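Local atomic coordinates of heme-binding protein A / AI-2 binding protein A (Helicobacter pylori SS1, PDB entry 6OFQ), a protein that binds peptides in the periplasm, here the tetrapeptide STSA, as the type II substrate-binding protein of an ABC transporter, and probably delivers them for import. Residues L187-A192 with E203-V209; S297-Q301 with G456-K460; R311-N315 with D494-P499. One frame throughout, in Å; residues are numbered along the deposited sequence.

Contact 1 (L187-A192 with E203-V209); sequences LSKDYA and ELAKKPV
Y191 lays one face of its ring under V209: CG2 of V209 stands 3.6 Å from the ring centroid and only 15° off the ring normal, a CH-pi contact. The ring, set at chi1 178° (t) and chi2 58°, runs from the first turn of helix 189-197 toward the loop that follows that helix, and its OH donates to K207 O at 2.7 Å. L204 (chi1 t, chi2 p) approaches obliquely, with CD1 3.6 Å from Y191 CD2. The same L204 meets A192 (CD1 to A192 CB, 4.4 Å) and, by CG, L187 CD2 at 3.9 Å. The CA atoms of L187 and V209 lie 6.5 Å apart, those of A192 and L204 6.6 Å. In this family 5 solute-binding protein the loop after helix 189-197 doubles back on the helix's N-terminal turn: it passes through a short 3-10 segment that includes E203 and L204, then runs extended at K207 (phi/psi -131/83°) and V209 (-129/119°) before strand 214-220. S188 is the N-cap, its OG (chi1 165°, t) accepting from Y191 N at 2.9 Å, while A192 N reaches S188 O at 2.9 Å. E203 O accepts hydrogen bonds from K206 N (3.0 Å) and K207 N (2.8 Å). Two waters bridge the halves. One accepts from S188 N at 2.9 Å and donates to V209 O at 2.7 Å; the other donates to Y191 OH (2.9 Å) and to E203 OE2 (2.4 Å). F121 of helix 116-127 packs on A192 and L204, and the ring of W108 meets Y191.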
ATOM      1  N   LEU A 187      14.353   9.419   7.615  1.00  4.51           N
ATOM      2  CA  LEU A 187      14.102  10.145   8.876  1.00  4.49           C
ATOM      3  C   LEU A 187      15.396  10.799   9.318  1.00  5.63           C
ATOM      4  O   LEU A 187      16.459  10.547   8.744  1.00  6.18           O
ATOM      5  CB  LEU A 187      13.668   9.146   9.933  1.00  4.69           C
ATOM      6  CG  LEU A 187      12.200   8.718   9.909  1.00  5.17           C
ATOM      7  CD1 LEU A 187      11.781   8.025   8.616  1.00  5.20           C
ATOM      8  CD2 LEU A 187      11.877   7.857  11.112  1.00  5.87           C
ATOM      9  N   SER A 188      15.272  11.709  10.292  1.00  5.95           N
ATOM     10  CA  SER A 188      16.450  12.433  10.778  1.00  6.78           C
ATOM     11  C   SER A 188      17.112  11.745  11.963  1.00  7.19           C
ATOM     12  O   SER A 188      16.537  11.610  13.056  1.00  7.09           O
ATOM     13  CB  SER A 188      16.034  13.827  11.232  1.00  7.23           C
ATOM     14  OG  SER A 188      17.055  14.460  12.023  1.00  8.07           O
ATOM     15  N   LYS A 189      18.411  11.444  11.771  1.00  7.79           N
ATOM     16  CA  LYS A 189      19.238  10.916  12.851  1.00  8.40           C
ATOM     17  C   LYS A 189      19.416  11.921  14.021  1.00  7.44           C
ATOM     18  O   LYS A 189      19.366  11.452  15.158  1.00  8.38           O
ATOM     19  CB  LYS A 189      20.608  10.522  12.268  1.00 10.30           C
ATOM     20  CG  LYS A 189      21.537   9.890  13.302  1.00 13.49           C
ATOM     21  CD  LYS A 189      20.947   8.694  13.985  1.00 16.99           C
ATOM     22  CE  LYS A 189      21.933   7.638  14.481  1.00 25.63           C
ATOM     23  NZ  LYS A 189      22.489   7.878  15.824  1.00 24.60           N
ATOM     24  N   ASP A 190      19.595  13.190  13.659  1.00  7.99           N
ATOM     25  CA  ASP A 190      19.711  14.236  14.715  1.00  8.39           C
ATOM     26  C   ASP A 190      18.466  14.258  15.594  1.00  8.70           C
ATOM     27  O   ASP A 190      18.535  14.243  16.849  1.00 10.23           O
ATOM     28  CB  ASP A 190      20.071  15.600  14.129  1.00  9.84           C
ATOM     29  CG  ASP A 190      21.463  15.630  13.523  1.00 12.62           C
ATOM     30  OD1 ASP A 190      22.422  15.181  14.174  1.00 16.45           O
ATOM     31  OD2 ASP A 190      21.611  15.879  12.317  1.00 13.84           O
ATOM     32  N   TYR A 191      17.283  14.253  14.949  1.00  7.70           N
ATOM     33  CA  TYR A 191      16.031  14.234  15.704  1.00  7.78           C
ATOM     34  C   TYR A 191      15.881  12.965  16.551  1.00  7.72           C
ATOM     35  O   TYR A 191      15.526  12.960  17.739  1.00  7.50           O
ATOM     36  CB  TYR A 191      14.828  14.454  14.769  1.00  8.27           C
ATOM     37  CG  TYR A 191      13.466  14.407  15.447  1.00  8.03           C
ATOM     38  CD1 TYR A 191      13.170  15.279  16.483  1.00  7.88           C
ATOM     39  CD2 TYR A 191      12.438  13.581  15.006  1.00  8.57           C
ATOM     40  CE1 TYR A 191      11.951  15.313  17.094  1.00  8.02           C
ATOM     41  CE2 TYR A 191      11.181  13.641  15.561  1.00  8.39           C
ATOM     42  CZ  TYR A 191      10.934  14.502  16.612  1.00  8.72           C
ATOM     43  OH  TYR A 191       9.685  14.551  17.205  1.00  8.32           O
ATOM     44  N   ALA A 192      16.174  11.800  15.966  1.00  7.30           N
ATOM     45  CA  ALA A 192      16.163  10.543  16.688  1.00  7.53           C
ATOM     46  C   ALA A 192      17.119  10.549  17.905  1.00  7.48           C
ATOM     47  O   ALA A 192      16.692  10.062  18.940  1.00  8.37           O
ATOM     48  CB  ALA A 192      16.581   9.406  15.732  1.00  7.87           C
ATOM     49  N   GLU A 203       8.143   9.107  20.234  1.00 10.01           N
ATOM     50  CA  GLU A 203       7.692  10.272  19.541  1.00 10.40           C
ATOM     51  C   GLU A 203       8.194  10.374  18.084  1.00  8.50           C
ATOM     52  O   GLU A 203       7.677  11.152  17.271  1.00  8.71           O
ATOM     53  CB  GLU A 203       8.016  11.575  20.257  1.00 11.99           C
ATOM     54  CG  GLU A 203       7.173  11.762  21.523  1.00 16.99           C
ATOM     55  CD  GLU A 203       7.264  13.162  22.106  1.00 18.43           C
ATOM     56  OE1 GLU A 203       6.694  13.246  23.213  1.00 29.47           O
ATOM     57  OE2 GLU A 203       7.896  14.111  21.584  1.00 24.59           O
ATOM     58  N   LEU A 204       9.207   9.568  17.746  1.00  7.62           N
ATOM     59  CA  LEU A 204       9.697   9.535  16.350  1.00  7.53           C
ATOM     60  C   LEU A 204       8.559   9.114  15.416  1.00  7.37           C
ATOM     61  O   LEU A 204       8.567   9.535  14.248  1.00  7.35           O
ATOM     62  CB  LEU A 204      10.872   8.566  16.236  1.00  7.34           C
ATOM     63  CG  LEU A 204      11.671   8.595  14.893  1.00  7.05           C
ATOM     64  CD1 LEU A 204      12.299   9.963  14.671  1.00  6.88           C
ATOM     65  CD2 LEU A 204      12.670   7.432  14.913  1.00  7.16           C
ATOM     66  N   ALA A 205       7.659   8.318  15.962  1.00  6.84           N
ATOM     67  CA  ALA A 205       6.506   7.809  15.167  1.00  6.13           C
ATOM     68  C   ALA A 205       5.211   8.550  15.442  1.00  6.91           C
ATOM     69  O   ALA A 205       4.145   8.152  14.925  1.00  6.58           O
ATOM     70  CB  ALA A 205       6.301   6.369  15.490  1.00  6.69           C
ATOM     71  N   LYS A 206       5.299   9.682  16.150  1.00  7.39           N
ATOM     72  CA  LYS A 206       4.130  10.512  16.493  1.00  7.93           C
ATOM     73  C   LYS A 206       4.239  11.967  16.077  1.00  7.47           C
ATOM     74  O   LYS A 206       3.230  12.582  15.659  1.00  8.57           O
ATOM     75  CB  LYS A 206       3.886  10.509  18.008  1.00  9.81           C
ATOM     76  CG  LYS A 206       3.499   9.121  18.492  1.00 13.05           C
ATOM     77  CD  LYS A 206       3.214   9.077  19.994  1.00 19.10           C
ATOM     78  CE  LYS A 206       2.563   7.743  20.352  1.00 29.23           C
ATOM     79  NZ  LYS A 206       3.528   6.761  20.930  1.00 32.67           N
ATOM     80  N   LYS A 207       5.468  12.468  16.117  1.00  7.14           N
ATOM     81  CA  LYS A 207       5.730  13.879  15.850  1.00  7.78           C
ATOM     82  C   LYS A 207       6.877  13.896  14.835  1.00  7.75           C
ATOM     83  O   LYS A 207       8.051  13.931  15.203  1.00  7.35           O
ATOM     84  CB  LYS A 207       6.062  14.605  17.171  1.00  9.76           C
ATOM     85  CG  LYS A 207       4.843  14.745  18.076  1.00 13.93           C
ATOM     86  CD  LYS A 207       5.255  15.326  19.421  1.00 19.53           C
ATOM     87  CE  LYS A 207       4.019  15.308  20.314  1.00 30.68           C
ATOM     88  NZ  LYS A 207       4.263  15.611  21.762  1.00 37.59           N
ATOM     89  N   PRO A 208       6.572  13.743  13.538  1.00  5.91           N
ATOM     90  CA  PRO A 208       7.590  13.373  12.587  1.00  6.60           C
ATOM     91  C   PRO A 208       8.384  14.540  12.072  1.00  6.39           C
ATOM     92  O   PRO A 208       7.909  15.653  12.018  1.00  6.89           O
ATOM     93  CB  PRO A 208       6.753  12.720  11.479  1.00  6.33           C
ATOM     94  CG  PRO A 208       5.443  13.497  11.484  1.00  6.41           C
ATOM     95  CD  PRO A 208       5.204  13.669  12.970  1.00  6.07           C
ATOM     96  N   VAL A 209       9.611  14.260  11.599  1.00  5.85           N
ATOM     97  CA  VAL A 209      10.483  15.180  10.933  1.00  6.03           C
ATOM     98  C   VAL A 209      10.999  14.627   9.605  1.00  5.78           C
ATOM     99  O   VAL A 209      11.624  13.585   9.628  1.00  6.94           O
ATOM    100  CB  VAL A 209      11.651  15.561  11.881  1.00  6.12           C
ATOM    101  CG1 VAL A 209      12.646  16.465  11.176  1.00  6.73           C
ATOM    102  CG2 VAL A 209      11.112  16.282  13.124  1.00  7.36           C
TER
HETATM  103  O   HOH W   1      12.670  12.046  11.568  1.00  7.57           O
HETATM  104  O   HOH W   2       8.828  15.465  19.809  1.00 15.93           O

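Contact 2 (S297-Q301 with G456-K460); sequences SLNTQ and GSFYK
Hydrogen bonds to backbone carbonyls hold the two segments: S457 O accepts two from T300, 2.9 Å from N and 2.7 Å from OG1, the side chain being p at chi1 (68°). Q301 NE2 donates to F458 O at 3.0 Å, with chi1 and chi2 both m. S457 OG bonds chiefly to P496 O, and takes a weak bond from L298 N at 3.3 Å. S457 CA makes a CA-H...O contact with L298 O at 3.1 Å. The closest alpha carbons are N299 and S457, 4.4 Å apart, and the segments run 48° apart end to end. In this type II periplasmic binding protein, strand 292-298 neighbours 423-429 and 497-510 in a mixed sheet; its end turns out into a loop against the one leading to helix 462-473. N299 forms an Asx turn, OD1 (chi1 t) accepting from Q301 N at 3.0 Å, while its ND2 bonds H421 O. F458 has left-handed backbone angles (phi 49°, psi 44°), and its CA-to-CB bond points toward 297-301. Two waters add bridges: one lies 2.5 Å from S297 OG and donates to S457 OG at 3.2 Å; the other donates to T300 OG1 at 2.9 Å and accepts from K460 N at 3.0 Å. Van der Waals contact comes from F458, whose CB meets Q301 CG at 3.5 Å and whose CD1 meets N299 OD1 at 3.6 Å.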
ATOM      1  N   SER A 297      -8.618 -13.415   1.459  1.00  5.59           N
ATOM      2  CA  SER A 297      -7.569 -14.267   2.030  1.00  6.28           C
ATOM      3  C   SER A 297      -8.228 -15.528   2.601  1.00  6.12           C
ATOM      4  O   SER A 297      -9.306 -15.395   3.201  1.00  6.54           O
ATOM      5  CB  SER A 297      -6.830 -13.604   3.220  1.00  8.14           C
ATOM      6  OG  SER A 297      -6.088 -12.461   2.808  1.00 11.12           O
ATOM      7  N   LEU A 298      -7.607 -16.681   2.363  1.00  5.95           N
ATOM      8  CA  LEU A 298      -7.989 -17.956   2.978  1.00  5.55           C
ATOM      9  C   LEU A 298      -6.742 -18.412   3.708  1.00  6.05           C
ATOM     10  O   LEU A 298      -5.660 -18.517   3.133  1.00  5.86           O
ATOM     11  CB  LEU A 298      -8.328 -18.983   1.908  1.00  5.46           C
ATOM     12  CG  LEU A 298      -9.473 -18.635   0.954  1.00  6.38           C
ATOM     13  CD1 LEU A 298      -9.671 -19.638  -0.144  1.00  6.69           C
ATOM     14  CD2 LEU A 298     -10.778 -18.393   1.726  1.00  6.67           C
ATOM     15  N   ASN A 299      -6.884 -18.712   4.998  1.00  6.39           N
ATOM     16  CA  ASN A 299      -5.712 -18.979   5.826  1.00  6.61           C
ATOM     17  C   ASN A 299      -5.324 -20.422   5.629  1.00  7.70           C
ATOM     18  O   ASN A 299      -5.914 -21.333   6.243  1.00  6.86           O
ATOM     19  CB  ASN A 299      -5.939 -18.647   7.290  1.00  7.02           C
ATOM     20  CG  ASN A 299      -4.658 -18.779   8.116  1.00  8.20           C
ATOM     21  OD1 ASN A 299      -3.777 -19.602   7.770  1.00  8.96           O
ATOM     22  ND2 ASN A 299      -4.604 -18.020   9.207  1.00  8.78           N
ATOM     23  N   THR A 300      -4.408 -20.640   4.707  1.00  7.12           N
ATOM     24  CA  THR A 300      -4.035 -21.979   4.249  1.00  7.40           C
ATOM     25  C   THR A 300      -3.341 -22.838   5.334  1.00  8.46           C
ATOM     26  O   THR A 300      -3.103 -24.029   5.046  1.00 10.37           O
ATOM     27  CB  THR A 300      -3.207 -22.021   2.952  1.00  7.79           C
ATOM     28  OG1 THR A 300      -1.899 -21.468   3.199  1.00  7.34           O
ATOM     29  CG2 THR A 300      -3.908 -21.294   1.823  1.00  8.47           C
ATOM     30  N   GLN A 301      -3.038 -22.263   6.482  1.00 10.32           N
ATOM     31  CA  GLN A 301      -2.477 -23.099   7.553  1.00 11.66           C
ATOM     32  C   GLN A 301      -3.529 -23.639   8.469  1.00 11.18           C
ATOM     33  O   GLN A 301      -3.146 -24.328   9.417  1.00 12.98           O
ATOM     34  CB  GLN A 301      -1.396 -22.333   8.315  1.00 14.30           C
ATOM     35  CG  GLN A 301      -0.333 -21.790   7.375  1.00 17.07           C
ATOM     36  CD  GLN A 301       0.397 -22.867   6.572  1.00 20.06           C
ATOM     37  OE1 GLN A 301       0.794 -23.920   7.121  1.00 22.32           O
ATOM     38  NE2 GLN A 301       0.605 -22.620   5.271  1.00 20.18           N
ATOM     39  N   GLY A 456      -1.419 -12.890   3.859  1.00  5.92           N
ATOM     40  CA  GLY A 456      -2.585 -13.172   4.697  1.00  7.12           C
ATOM     41  C   GLY A 456      -3.167 -14.542   4.453  1.00  6.37           C
ATOM     42  O   GLY A 456      -3.929 -15.016   5.284  1.00  8.59           O
ATOM     43  N   SER A 457      -2.807 -15.211   3.373  1.00  5.41           N
ATOM     44  CA  SER A 457      -3.206 -16.598   3.118  1.00  5.67           C
ATOM     45  C   SER A 457      -2.216 -17.622   3.674  1.00  5.63           C
ATOM     46  O   SER A 457      -2.397 -18.818   3.587  1.00  6.04           O
ATOM     47  CB  SER A 457      -3.393 -16.849   1.605  1.00  5.60           C
ATOM     48  OG  SER A 457      -4.535 -16.169   1.137  1.00  5.91           O
ATOM     49  N   PHE A 458      -1.093 -17.111   4.174  1.00  6.03           N
ATOM     50  CA  PHE A 458       0.062 -17.927   4.562  1.00  7.06           C
ATOM     51  C   PHE A 458       0.427 -18.919   3.462  1.00  6.97           C
ATOM     52  O   PHE A 458       0.649 -20.116   3.674  1.00  7.57           O
ATOM     53  CB  PHE A 458      -0.198 -18.651   5.910  1.00  8.26           C
ATOM     54  CG  PHE A 458      -0.219 -17.720   7.108  1.00 11.98           C
ATOM     55  CD1 PHE A 458      -1.310 -16.969   7.418  1.00 14.07           C
ATOM     56  CD2 PHE A 458       0.947 -17.464   7.810  1.00 17.31           C
ATOM     57  CE1 PHE A 458      -1.318 -16.068   8.473  1.00 14.39           C
ATOM     58  CE2 PHE A 458       0.910 -16.660   8.933  1.00 21.73           C
ATOM     59  CZ  PHE A 458      -0.206 -15.928   9.252  1.00 15.37           C
ATOM     60  N   TYR A 459       0.424 -18.408   2.230  1.00  5.40           N
ATOM     61  CA  TYR A 459       0.708 -19.270   1.102  1.00  5.32           C
ATOM     62  C   TYR A 459       2.188 -19.619   1.046  1.00  6.04           C
ATOM     63  O   TYR A 459       3.007 -18.708   0.935  1.00  5.31           O
ATOM     64  CB  TYR A 459       0.280 -18.575  -0.187  1.00  5.38           C
ATOM     65  CG  TYR A 459       0.466 -19.323  -1.470  1.00  4.71           C
ATOM     66  CD1 TYR A 459       0.075 -20.637  -1.641  1.00  4.63           C
ATOM     67  CD2 TYR A 459       1.084 -18.707  -2.556  1.00  4.41           C
ATOM     68  CE1 TYR A 459       0.307 -21.335  -2.821  1.00  4.76           C
ATOM     69  CE2 TYR A 459       1.273 -19.387  -3.733  1.00  4.96           C
ATOM     70  CZ  TYR A 459       0.855 -20.685  -3.923  1.00  4.52           C
ATOM     71  OH  TYR A 459       1.077 -21.255  -5.142  1.00  5.66           O
ATOM     72  N   LYS A 460       2.485 -20.902   1.101  1.00  6.97           N
ATOM     73  CA  LYS A 460       3.873 -21.376   1.099  1.00  6.96           C
ATOM     74  C   LYS A 460       4.058 -22.419   0.003  1.00  8.02           C
ATOM     75  O   LYS A 460       3.711 -23.579   0.166  1.00 11.85           O
ATOM     76  CB  LYS A 460       4.171 -22.004   2.462  1.00  7.75           C
ATOM     77  CG  LYS A 460       4.115 -21.010   3.594  1.00  9.31           C
ATOM     78  CD  LYS A 460       4.411 -21.610   4.966  1.00 11.02           C
ATOM     79  CE  LYS A 460       5.763 -22.288   4.956  1.00 16.46           C
ATOM     80  NZ  LYS A 460       5.911 -22.654   6.391  1.00 21.38           N
TER
HETATM   81  O   HOH W   3      -4.198 -13.011   1.252  1.00 14.69           O
HETATM   82  O   HOH W   4       0.199 -22.685   1.701  1.00  9.82           O

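Contact 3 (R311-N315 with D494-P499); sequences RLAIN and DAPYVP
R311 reaches the carbonyls at the C-terminal end of helix 477-494 and just past it: NH2 donates to D494 O at 2.8 Å, NE to the same oxygen at 3.2 Å, and NE more weakly to A495 O at 3.0 Å. Both oxygens lie near the guanidinium plane, at its edge. The side chain gets there with chi1 m, chi2 t and chi3 m, and its NH1 bonds F305 O. Four residues on, N315 (chi1 -84°, m) splits its ND2 between Y497 O at 2.9 Å and, one turn back, R311 O at 2.8 Å, which also accepts N315 N at 2.9 Å. A495 turns the chain with positive phi (44°, psi 52°), the first residue to leave helical angles, and the chain passes through P496 into strand 497-510. Helix 308-317 lies against this strand of a mixed sheet, as helices flank the sheets in the alpha/beta lobes of periplasmic binding proteins; segments 311-315 and 497-499 cross at -22°, near parallel, axes 8.2 Å apart. R311 CA lies 6.2 Å from A495 CA, and N315 CA 5.6 Å from V498 CA. Apolar packing joins I314 CG2 to V498 CG2 (3.6 Å; V498 chi1 t) and L312 CD2 to A495 CB (3.8 Å). N315 OD1 is in van der Waals contact with P499 CD at 3.4 Å. V498 also touches L296 and L298 of the neighbouring strand, and L363 of helix 357-366 packs on L312 and A313.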
ATOM      1  N   ARG A 311     -10.706 -25.004  -0.991  1.00  5.70           N
ATOM      2  CA  ARG A 311     -10.447 -23.704  -1.603  1.00  5.83           C
ATOM      3  C   ARG A 311     -11.113 -23.545  -2.948  1.00  6.68           C
ATOM      4  O   ARG A 311     -11.674 -22.484  -3.291  1.00  6.26           O
ATOM      5  CB  ARG A 311      -8.968 -23.363  -1.574  1.00  5.91           C
ATOM      6  CG  ARG A 311      -8.304 -23.368  -0.230  1.00  5.96           C
ATOM      7  CD  ARG A 311      -6.931 -22.751  -0.232  1.00  6.10           C
ATOM      8  NE  ARG A 311      -5.970 -23.389  -1.117  1.00  6.05           N
ATOM      9  CZ  ARG A 311      -5.012 -24.207  -0.720  1.00  6.98           C
ATOM     10  NH1 ARG A 311      -4.921 -24.700   0.494  1.00  7.36           N
ATOM     11  NH2 ARG A 311      -4.192 -24.649  -1.655  1.00  7.15           N
ATOM     12  N   LEU A 312     -10.913 -24.565  -3.777  1.00  6.58           N
ATOM     13  CA  LEU A 312     -11.515 -24.551  -5.081  1.00  7.08           C
ATOM     14  C   LEU A 312     -13.035 -24.490  -4.997  1.00  6.65           C
ATOM     15  O   LEU A 312     -13.657 -23.767  -5.754  1.00  7.35           O
ATOM     16  CB  LEU A 312     -11.027 -25.733  -5.922  1.00  7.79           C
ATOM     17  CG  LEU A 312      -9.565 -25.681  -6.330  1.00  9.38           C
ATOM     18  CD1 LEU A 312      -9.119 -27.033  -6.832  1.00 10.66           C
ATOM     19  CD2 LEU A 312      -9.346 -24.665  -7.433  1.00 10.15           C
ATOM     20  N   ALA A 313     -13.619 -25.231  -4.062  1.00  6.43           N
ATOM     21  CA  ALA A 313     -15.077 -25.188  -3.943  1.00  7.01           C
ATOM     22  C   ALA A 313     -15.572 -23.779  -3.668  1.00  7.72           C
ATOM     23  O   ALA A 313     -16.502 -23.276  -4.294  1.00  8.12           O
ATOM     24  CB  ALA A 313     -15.451 -26.134  -2.818  1.00  7.18           C
ATOM     25  N   ILE A 314     -14.880 -23.130  -2.746  1.00  7.11           N
ATOM     26  CA  ILE A 314     -15.201 -21.740  -2.345  1.00  6.66           C
ATOM     27  C   ILE A 314     -15.031 -20.822  -3.556  1.00  7.76           C
ATOM     28  O   ILE A 314     -15.934 -20.008  -3.819  1.00  8.79           O
ATOM     29  CB  ILE A 314     -14.321 -21.286  -1.175  1.00  6.99           C
ATOM     30  CG1 ILE A 314     -14.717 -22.033   0.117  1.00  7.37           C
ATOM     31  CG2 ILE A 314     -14.406 -19.770  -0.940  1.00  7.92           C
ATOM     32  CD1 ILE A 314     -13.817 -21.853   1.317  1.00  7.36           C
ATOM     33  N   ASN A 315     -13.971 -21.006  -4.357  1.00  7.49           N
ATOM     34  CA  ASN A 315     -13.773 -20.248  -5.593  1.00  8.80           C
ATOM     35  C   ASN A 315     -14.919 -20.402  -6.572  1.00  9.79           C
ATOM     36  O   ASN A 315     -15.344 -19.416  -7.166  1.00 11.41           O
ATOM     37  CB  ASN A 315     -12.441 -20.577  -6.263  1.00  8.65           C
ATOM     38  CG  ASN A 315     -11.236 -19.777  -5.714  1.00  9.31           C
ATOM     39  OD1 ASN A 315     -10.681 -18.888  -6.412  1.00 11.18           O
ATOM     40  ND2 ASN A 315     -10.682 -20.178  -4.602  1.00  7.65           N
ATOM     41  N   ASP A 494      -3.114 -23.542  -7.324  1.00  6.37           N
ATOM     42  CA  ASP A 494      -3.208 -23.776  -5.898  1.00  6.46           C
ATOM     43  C   ASP A 494      -4.373 -23.055  -5.186  1.00  6.12           C
ATOM     44  O   ASP A 494      -4.780 -23.460  -4.098  1.00  6.36           O
ATOM     45  CB  ASP A 494      -1.898 -23.386  -5.165  1.00  6.93           C
ATOM     46  CG  ASP A 494      -0.715 -24.233  -5.506  1.00  8.29           C
ATOM     47  OD1 ASP A 494      -0.950 -25.406  -5.851  1.00 10.43           O
ATOM     48  OD2 ASP A 494       0.431 -23.797  -5.286  1.00  7.93           O
ATOM     49  N   ALA A 495      -4.889 -22.037  -5.818  1.00  5.68           N
ATOM     50  CA  ALA A 495      -6.032 -21.289  -5.279  1.00  6.30           C
ATOM     51  C   ALA A 495      -5.977 -20.963  -3.805  1.00  5.93           C
ATOM     52  O   ALA A 495      -6.905 -21.291  -3.040  1.00  6.29           O
ATOM     53  CB  ALA A 495      -7.339 -22.037  -5.628  1.00  6.80           C
ATOM     54  N   PRO A 496      -4.890 -20.366  -3.317  1.00  5.73           N
ATOM     55  CA  PRO A 496      -4.783 -20.046  -1.897  1.00  5.81           C
ATOM     56  C   PRO A 496      -5.590 -18.846  -1.475  1.00  6.42           C
ATOM     57  O   PRO A 496      -5.278 -18.259  -0.435  1.00  8.50           O
ATOM     58  CB  PRO A 496      -3.294 -19.789  -1.728  1.00  5.49           C
ATOM     59  CG  PRO A 496      -2.995 -19.097  -3.006  1.00  5.57           C
ATOM     60  CD  PRO A 496      -3.688 -19.927  -4.040  1.00  5.10           C
ATOM     61  N   TYR A 497      -6.642 -18.498  -2.213  1.00  5.46           N
ATOM     62  CA  TYR A 497      -7.374 -17.265  -2.008  1.00  5.68           C
ATOM     63  C   TYR A 497      -8.597 -17.268  -2.921  1.00  5.39           C
ATOM     64  O   TYR A 497      -8.723 -18.186  -3.730  1.00  5.47           O
ATOM     65  CB  TYR A 497      -6.530 -16.028  -2.319  1.00  6.65           C
ATOM     66  CG  TYR A 497      -6.217 -15.636  -3.716  1.00  7.84           C
ATOM     67  CD1 TYR A 497      -5.538 -16.472  -4.577  1.00  9.13           C
ATOM     68  CD2 TYR A 497      -6.472 -14.337  -4.095  1.00 10.88           C
ATOM     69  CE1 TYR A 497      -5.145 -16.047  -5.861  1.00 10.29           C
ATOM     70  CE2 TYR A 497      -6.163 -13.916  -5.365  1.00 10.56           C
ATOM     71  CZ  TYR A 497      -5.408 -14.729  -6.176  1.00  9.34           C
ATOM     72  OH  TYR A 497      -5.124 -14.281  -7.451  1.00 10.89           O
ATOM     73  N   VAL A 498      -9.485 -16.287  -2.792  1.00  5.36           N
ATOM     74  CA  VAL A 498     -10.502 -16.076  -3.797  1.00  5.33           C
ATOM     75  C   VAL A 498     -10.255 -14.693  -4.427  1.00  5.00           C
ATOM     76  O   VAL A 498     -10.513 -13.657  -3.781  1.00  4.52           O
ATOM     77  CB  VAL A 498     -11.909 -16.082  -3.239  1.00  5.99           C
ATOM     78  CG1 VAL A 498     -12.875 -15.987  -4.380  1.00  7.04           C
ATOM     79  CG2 VAL A 498     -12.202 -17.322  -2.401  1.00  6.57           C
ATOM     80  N   PRO A 499      -9.810 -14.611  -5.673  1.00  5.13           N
ATOM     81  CA  PRO A 499      -9.700 -13.303  -6.359  1.00  4.84           C
ATOM     82  C   PRO A 499     -11.087 -12.687  -6.526  1.00  4.91           C
ATOM     83  O   PRO A 499     -12.049 -13.395  -6.876  1.00  6.51           O
ATOM     84  CB  PRO A 499      -9.098 -13.626  -7.712  1.00  5.68           C
ATOM     85  CG  PRO A 499      -9.174 -15.071  -7.870  1.00  6.27           C
ATOM     86  CD  PRO A 499      -9.378 -15.720  -6.553  1.00  5.72           C
TER

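Overall arrangement
Contacts 2 and 3 are neighbours, their centres about 11 Å apart and their atoms in touch. They share a sheet, strands 292-298 and 497-510 being adjacent in it, and their segments alternate along the chain. Y459 OH to D494 OD2 (2.6 Å) and S457 OG to P496 O (2.7 Å) are probable hydrogen bonds that tie them together. Contact 1 is local in sequence, its centre about 43 Å from that of contact 3, on the opposite side of the chain's centre. All three are largely buried, but contact 2 has an exposed margin at Q301 and K460. Contacts 2 and 3 both send side-chain donors to backbone carbonyls, from T300 and Q301 (with T300 N) and from R311 and N315; contact 1 rests on a tyrosine ring in apolar packing.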